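Local atomic coordinates of ssDNA binding RNA Polymerase cofactor (Pseudomonas phage LUZ7, PDB entry 6QLC), a protein that binds single-stranded DNA and serves as a cofactor of RNA polymerase, probably regulating phage transcription. Residues L29-P34 with R42-G47; Q59-V64 with A77-K82. All coordinates share one frame; numbering follows the deposited sequence. Where two conformers were deposited one is given.

Interaction 1. Residues L29-P34 with R42-G47; sequences LNFHFP and RLVSLG
In one of the two conformers deposited for R42, the N30 amide stacks on one face of the guanidinium, the two planes 17° apart. N30 OD1 is 3.2 Å from R42 NE, above the guanidinium and toward its rim, at too poor an angle for a hydrogen bond; the exact amide setting is doubtful, since OD1 clashes with S45 OG. In that conformer H32 CE1 lies in the plane of the same group, at its edge. The imidazole of H32 is turned 72° against the guanidinium and takes R42 CG, set anti to the backbone N by a chi1 of 177°, over one face, 4.3 Å from the ring centroid, as a CH-pi contact.

The opposite face of the hairpin is apolar. V44 CG2 comes within 3.4 Å of F31 CD1, approaching the ring obliquely, while V44 O lies in the ring plane at its edge. L29 and L46 meet through their CB atoms.

Strands 27-34 and 40-48 run antiparallel. L29 and L46 exchange two backbone bonds, F31 N reaches V44 O at 2.9 Å, and L43 N closes on F31 O at 2.8 Å. L43 and V44 both sit opposite F31, a classic beta bulge, beyond which H32 pairs with R42.

N30, F31 and H32 also pair with a strand of the second subunit, so the sheet runs on across the interface, where F31 meets F31 of that subunit. Chemically, the hairpin has two unlike faces: amide, imidazole and a probably charged guanidinium on one, a hydrocarbon surface contributing to the dimer on the other.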
loop_
_atom_site.group_PDB
_atom_site.type_symbol
_atom_site.label_atom_id
_atom_site.label_comp_id
_atom_site.label_asym_id
_atom_site.label_seq_id
_atom_site.Cartn_x
_atom_site.Cartn_y
_atom_site.Cartn_z
ATOM N N LEU A 29 4.250 -7.590 -2.107
ATOM C CA LEU A 29 2.925 -7.341 -1.553
ATOM C C LEU A 29 2.252 -6.274 -2.397
ATOM O O LEU A 29 2.690 -5.120 -2.396
ATOM C CB LEU A 29 3.005 -6.883 -0.102
ATOM C CG LEU A 29 1.632 -6.922 0.544
ATOM C CD1 LEU A 29 1.373 -8.319 1.009
ATOM C CD2 LEU A 29 1.548 -5.956 1.691
ATOM N N ASN A 30 1.176 -6.647 -3.080
ATOM C CA ASN A 30 0.498 -5.776 -4.026
ATOM C C ASN A 30 -0.827 -5.286 -3.475
ATOM O O ASN A 30 -1.636 -6.072 -2.970
ATOM C CB ASN A 30 0.282 -6.511 -5.336
ATOM C CG ASN A 30 1.587 -6.876 -5.980
ATOM O OD1 ASN A 30 2.338 -5.997 -6.391
ATOM N ND2 ASN A 30 1.895 -8.167 -6.025
ATOM N N PHE A 31 -1.057 -3.994 -3.612
ATOM C CA PHE A 31 -2.285 -3.364 -3.160
ATOM C C PHE A 31 -3.120 -3.045 -4.395
ATOM O O PHE A 31 -2.756 -2.163 -5.177
ATOM C CB PHE A 31 -1.966 -2.102 -2.364
ATOM C CG PHE A 31 -1.192 -2.366 -1.106
ATOM C CD1 PHE A 31 0.141 -2.740 -1.160
ATOM C CD2 PHE A 31 -1.811 -2.267 0.125
ATOM C CE1 PHE A 31 0.856 -3.000 -0.007
ATOM C CE2 PHE A 31 -1.110 -2.514 1.282
ATOM C CZ PHE A 31 0.232 -2.887 1.217
ATOM N N HIS A 32 -4.242 -3.748 -4.565
ATOM C CA HIS A 32 -5.129 -3.503 -5.696
ATOM C C HIS A 32 -6.362 -2.736 -5.261
ATOM O O HIS A 32 -6.815 -2.850 -4.117
ATOM C CB HIS A 32 -5.562 -4.811 -6.355
ATOM C CG HIS A 32 -4.483 -5.444 -7.169
ATOM N ND1 HIS A 32 -3.536 -6.282 -6.618
ATOM C CD2 HIS A 32 -4.173 -5.334 -8.482
ATOM C CE1 HIS A 32 -2.697 -6.672 -7.562
ATOM N NE2 HIS A 32 -3.063 -6.114 -8.703
ATOM N N PHE A 33 -6.914 -1.962 -6.199
ATOM C CA PHE A 33 -8.153 -1.250 -5.956
ATOM C C PHE A 33 -9.130 -1.423 -7.116
ATOM O O PHE A 33 -8.708 -1.425 -8.276
ATOM C CB PHE A 33 -7.876 0.231 -5.736
ATOM C CG PHE A 33 -8.997 0.936 -5.063
ATOM C CD1 PHE A 33 -9.125 0.900 -3.674
ATOM C CD2 PHE A 33 -9.957 1.608 -5.815
ATOM C CE1 PHE A 33 -10.190 1.546 -3.040
ATOM C CE2 PHE A 33 -11.019 2.254 -5.206
ATOM C CZ PHE A 33 -11.143 2.228 -3.811
ATOM N N PRO A 34 -10.433 -1.581 -6.834
ATOM C CA PRO A 34 -11.413 -1.748 -7.919
ATOM C C PRO A 34 -11.552 -0.491 -8.768
ATOM O O PRO A 34 -11.531 0.634 -8.257
ATOM C CB PRO A 34 -12.718 -2.057 -7.172
ATOM C CG PRO A 34 -12.518 -1.450 -5.806
ATOM C CD PRO A 34 -11.065 -1.708 -5.508
ATOM N N ARG A 42 -3.500 -2.147 -9.865
ATOM C CA ARG A 42 -2.485 -2.313 -8.821
ATOM C C ARG A 42 -1.956 -0.935 -8.434
ATOM O O ARG A 42 -1.170 -0.332 -9.168
ATOM C CB ARG A 42 -1.365 -3.225 -9.311
ATOM C CG ARG A 42 -0.221 -3.412 -8.324
ATOM C CD ARG A 42 0.854 -4.321 -8.903
ATOM N NE ARG A 42 0.404 -5.705 -8.972
ATOM C CZ ARG A 42 1.036 -6.665 -9.636
ATOM N NH1 ARG A 42 2.154 -6.393 -10.296
ATOM N NH2 ARG A 42 0.550 -7.900 -9.635
ATOM N N LEU A 43 -2.399 -0.419 -7.283
ATOM C CA LEU A 43 -1.996 0.921 -6.864
ATOM C C LEU A 43 -0.501 0.984 -6.576
ATOM O O LEU A 43 0.210 1.837 -7.121
ATOM C CB LEU A 43 -2.796 1.356 -5.638
ATOM C CG LEU A 43 -4.100 2.054 -5.995
ATOM C CD1 LEU A 43 -4.917 2.383 -4.748
ATOM C CD2 LEU A 43 -3.776 3.298 -6.791
ATOM N N VAL A 44 -0.011 0.096 -5.711
ATOM C CA VAL A 44 1.366 0.120 -5.226
ATOM C C VAL A 44 1.814 -1.313 -5.009
ATOM O O VAL A 44 1.007 -2.201 -4.713
ATOM C CB VAL A 44 1.536 0.912 -3.905
ATOM C CG1 VAL A 44 0.920 2.254 -4.008
ATOM C CG2 VAL A 44 0.893 0.181 -2.757
ATOM N N SER A 45 3.117 -1.529 -5.145
ATOM C CA SER A 45 3.723 -2.826 -4.887
ATOM C C SER A 45 4.821 -2.670 -3.842
ATOM O O SER A 45 5.570 -1.689 -3.864
ATOM C CB SER A 45 4.292 -3.417 -6.174
ATOM O OG SER A 45 4.240 -4.825 -6.144
ATOM N N LEU A 46 4.918 -3.626 -2.922
ATOM C CA LEU A 46 5.986 -3.637 -1.929
ATOM C C LEU A 46 6.824 -4.889 -2.113
ATOM O O LEU A 46 6.327 -6.004 -1.926
ATOM C CB LEU A 46 5.436 -3.593 -0.507
ATOM C CG LEU A 46 6.517 -3.804 0.567
ATOM C CD1 LEU A 46 7.487 -2.612 0.654
ATOM C CD2 LEU A 46 5.885 -4.092 1.907
ATOM N N GLY A 47 8.093 -4.705 -2.470
ATOM C CA GLY A 47 9.021 -5.825 -2.504
ATOM C C GLY A 47 9.424 -6.208 -1.094
ATOM O O GLY A 47 9.859 -5.358 -0.310
#

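Interaction 2. Residues Q59-V64 with A77-K82; sequences QEFLTV and AERCKK
R79 crosses the ring of F61 obliquely, and its side chain can be followed outward from helix 73-86. Its CB is 3.6 Å from F61 CE2 and also touches L62 CD2, at 4.0 Å. CG passes F61 CZ. CD then sits over one face of the ring, 3.7 Å from the centroid and 15° off the normal, a CH-pi contact displaced toward the rim. NE comes next to F61 CE1, and the guanidinium it begins is almost parallel to the ring, with 5° between the planes.

At the tip, NH1 donates to F61 O over 2.8 Å in a fairly straight bond, with the oxygen close to the guanidinium plane. The same nitrogen makes a weak bond to V64 O at 2.7 Å, bent at the hydrogen. NH2 points on to D66 in a long, weak ion pair.

Chi1 of -178° sets F61 CG anti to the backbone N; the far end of the ring, CE2 and CZ, is what meets helix 73-86. K82 crosses F61 at about a right angle, its NZ 3.7 Å from F61 CZ. Deeper in, L62 CD1 lies 4.4 Å from C80 SG, and L62 also packs on L29 and on L91 of the second subunit.

L62 is the first residue to leave helical geometry after helix 53-61. The arginine therefore meets the chain where the helix has just ended, and one NH1 bridges carbonyls of the last helical residue and of the segment leaving it. The positive charge probably gains from these two oxygens and from nearby D66, while CD covers part of one aromatic face and CB and CG pack at the CE2-CZ rim: one side chain supplies both the polar and the apolar part of the joint.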
loop_
_atom_site.group_PDB
_atom_site.type_symbol
_atom_site.label_atom_id
_atom_site.label_comp_id
_atom_site.label_asym_id
_atom_site.label_seq_id
_atom_site.Cartn_x
_atom_site.Cartn_y
_atom_site.Cartn_z
ATOM N N GLN A 59 5.510 -11.941 4.828
ATOM C CA GLN A 59 5.592 -13.122 3.973
ATOM C C GLN A 59 5.125 -14.381 4.700
ATOM O O GLN A 59 4.287 -15.130 4.190
ATOM C CB GLN A 59 7.023 -13.276 3.469
ATOM C CG GLN A 59 7.191 -14.178 2.270
ATOM C CD GLN A 59 8.610 -14.146 1.721
ATOM O OE1 GLN A 59 8.952 -13.313 0.870
ATOM N NE2 GLN A 59 9.447 -15.049 2.220
ATOM N N GLU A 60 5.642 -14.626 5.904
ATOM C CA GLU A 60 5.226 -15.819 6.638
ATOM C C GLU A 60 3.731 -15.798 6.901
ATOM O O GLU A 60 3.050 -16.825 6.790
ATOM C CB GLU A 60 5.974 -15.916 7.971
ATOM C CG GLU A 60 7.187 -16.816 7.959
ATOM C CD GLU A 60 7.850 -16.876 9.323
ATOM O OE1 GLU A 60 8.925 -16.253 9.491
ATOM O OE2 GLU A 60 7.281 -17.531 10.229
ATOM N N PHE A 61 3.217 -14.640 7.299
ATOM C CA PHE A 61 1.811 -14.519 7.637
ATOM C C PHE A 61 0.924 -14.879 6.454
ATOM O O PHE A 61 -0.145 -15.470 6.636
ATOM C CB PHE A 61 1.545 -13.097 8.100
ATOM C CG PHE A 61 0.152 -12.858 8.522
ATOM C CD1 PHE A 61 -0.331 -13.422 9.684
ATOM C CD2 PHE A 61 -0.683 -12.061 7.754
ATOM C CE1 PHE A 61 -1.624 -13.191 10.091
ATOM C CE2 PHE A 61 -1.985 -11.828 8.145
ATOM C CZ PHE A 61 -2.457 -12.391 9.318
ATOM N N LEU A 62 1.376 -14.576 5.241
ATOM C CA LEU A 62 0.581 -14.762 4.035
ATOM C C LEU A 62 0.908 -16.051 3.291
ATOM O O LEU A 62 0.460 -16.221 2.155
ATOM C CB LEU A 62 0.771 -13.572 3.099
ATOM C CG LEU A 62 0.258 -12.254 3.658
ATOM C CD1 LEU A 62 0.118 -11.253 2.531
ATOM C CD2 LEU A 62 -1.076 -12.497 4.347
ATOM N N THR A 63 1.683 -16.957 3.897
ATOM C CA THR A 63 2.090 -18.196 3.230
ATOM C C THR A 63 1.944 -19.442 4.089
ATOM O O THR A 63 1.773 -20.531 3.530
ATOM C CB THR A 63 3.551 -18.116 2.779
ATOM O OG1 THR A 63 4.362 -17.793 3.909
ATOM C CG2 THR A 63 3.744 -17.064 1.720
ATOM N N VAL A 64 2.003 -19.329 5.415
ATOM C CA VAL A 64 2.209 -20.463 6.301
ATOM C C VAL A 64 1.334 -20.274 7.535
ATOM O O VAL A 64 1.064 -19.145 7.951
ATOM C CB VAL A 64 3.720 -20.576 6.618
ATOM C CG1 VAL A 64 3.987 -21.212 7.967
ATOM C CG2 VAL A 64 4.439 -21.315 5.487
ATOM N N ALA A 77 -6.840 -15.910 1.824
ATOM C CA ALA A 77 -7.738 -14.790 1.537
ATOM C C ALA A 77 -8.250 -14.150 2.824
ATOM O O ALA A 77 -8.374 -12.923 2.913
ATOM C CB ALA A 77 -8.898 -15.255 0.653
ATOM N N GLU A 78 -8.527 -14.968 3.842
ATOM C CA GLU A 78 -8.936 -14.435 5.134
ATOM C C GLU A 78 -7.858 -13.523 5.714
ATOM O O GLU A 78 -8.150 -12.413 6.175
ATOM C CB GLU A 78 -9.241 -15.587 6.096
ATOM C CG GLU A 78 -10.549 -16.295 5.818
ATOM C CD GLU A 78 -11.747 -15.395 6.049
ATOM O OE1 GLU A 78 -11.978 -14.992 7.213
ATOM O OE2 GLU A 78 -12.451 -15.080 5.065
ATOM N N ARG A 79 -6.600 -13.974 5.688
ATOM C CA ARG A 79 -5.521 -13.186 6.278
ATOM C C ARG A 79 -5.272 -11.909 5.489
ATOM O O ARG A 79 -5.021 -10.852 6.080
ATOM C CB ARG A 79 -4.239 -14.020 6.363
ATOM C CG ARG A 79 -4.292 -15.136 7.408
ATOM C CD ARG A 79 -2.882 -15.665 7.772
ATOM N NE ARG A 79 -2.925 -16.535 8.950
ATOM C CZ ARG A 79 -1.915 -17.300 9.362
ATOM N NH1 ARG A 79 -0.761 -17.326 8.688
ATOM N NH2 ARG A 79 -2.074 -18.056 10.440
ATOM N N CYS A 80 -5.302 -11.989 4.158
ATOM C CA CYS A 80 -5.237 -10.766 3.356
ATOM C C CYS A 80 -6.288 -9.773 3.827
ATOM O O CYS A 80 -5.994 -8.599 4.083
ATOM C CB CYS A 80 -5.440 -11.092 1.879
ATOM S SG CYS A 80 -4.006 -11.851 1.075
ATOM N N LYS A 81 -7.513 -10.250 4.018
ATOM C CA LYS A 81 -8.568 -9.354 4.463
ATOM C C LYS A 81 -8.230 -8.772 5.830
ATOM O O LYS A 81 -8.348 -7.560 6.041
ATOM C CB LYS A 81 -9.903 -10.099 4.478
ATOM C CG LYS A 81 -10.679 -9.938 3.171
ATOM C CD LYS A 81 -11.707 -11.047 2.981
ATOM C CE LYS A 81 -12.629 -11.160 4.189
ATOM N NZ LYS A 81 -13.583 -12.303 4.076
ATOM N N LYS A 82 -7.759 -9.619 6.751
ATOM C CA LYS A 82 -7.419 -9.155 8.090
ATOM C C LYS A 82 -6.347 -8.070 8.057
ATOM O O LYS A 82 -6.447 -7.081 8.786
ATOM C CB LYS A 82 -6.969 -10.330 8.958
ATOM C CG LYS A 82 -6.865 -9.985 10.450
ATOM C CD LYS A 82 -5.918 -10.914 11.176
ATOM C CE LYS A 82 -4.800 -10.144 11.878
ATOM N NZ LYS A 82 -3.787 -11.050 12.527
#

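From the N terminus, strand 27-34 comes first, and the chain turns back through five residues into strand 40-48, so interaction 1 closes the beta hairpin. Helix 53-61 follows, and interaction 2 closes a longer excursion, twelve residues between 59-64 and 77-82, by bringing the end of that helix against helix 73-86. The contacts neither nest nor cross; one is complete before the other begins. Their centres lie 15 Å apart, yet they touch directly, L29 CD1 reaching L62 CD1 at 3.5 Å, which joins the hairpin to the helical part. Both also touch the second subunit, the hairpin through its strands and interaction 2 through the residues that follow helix 53-61.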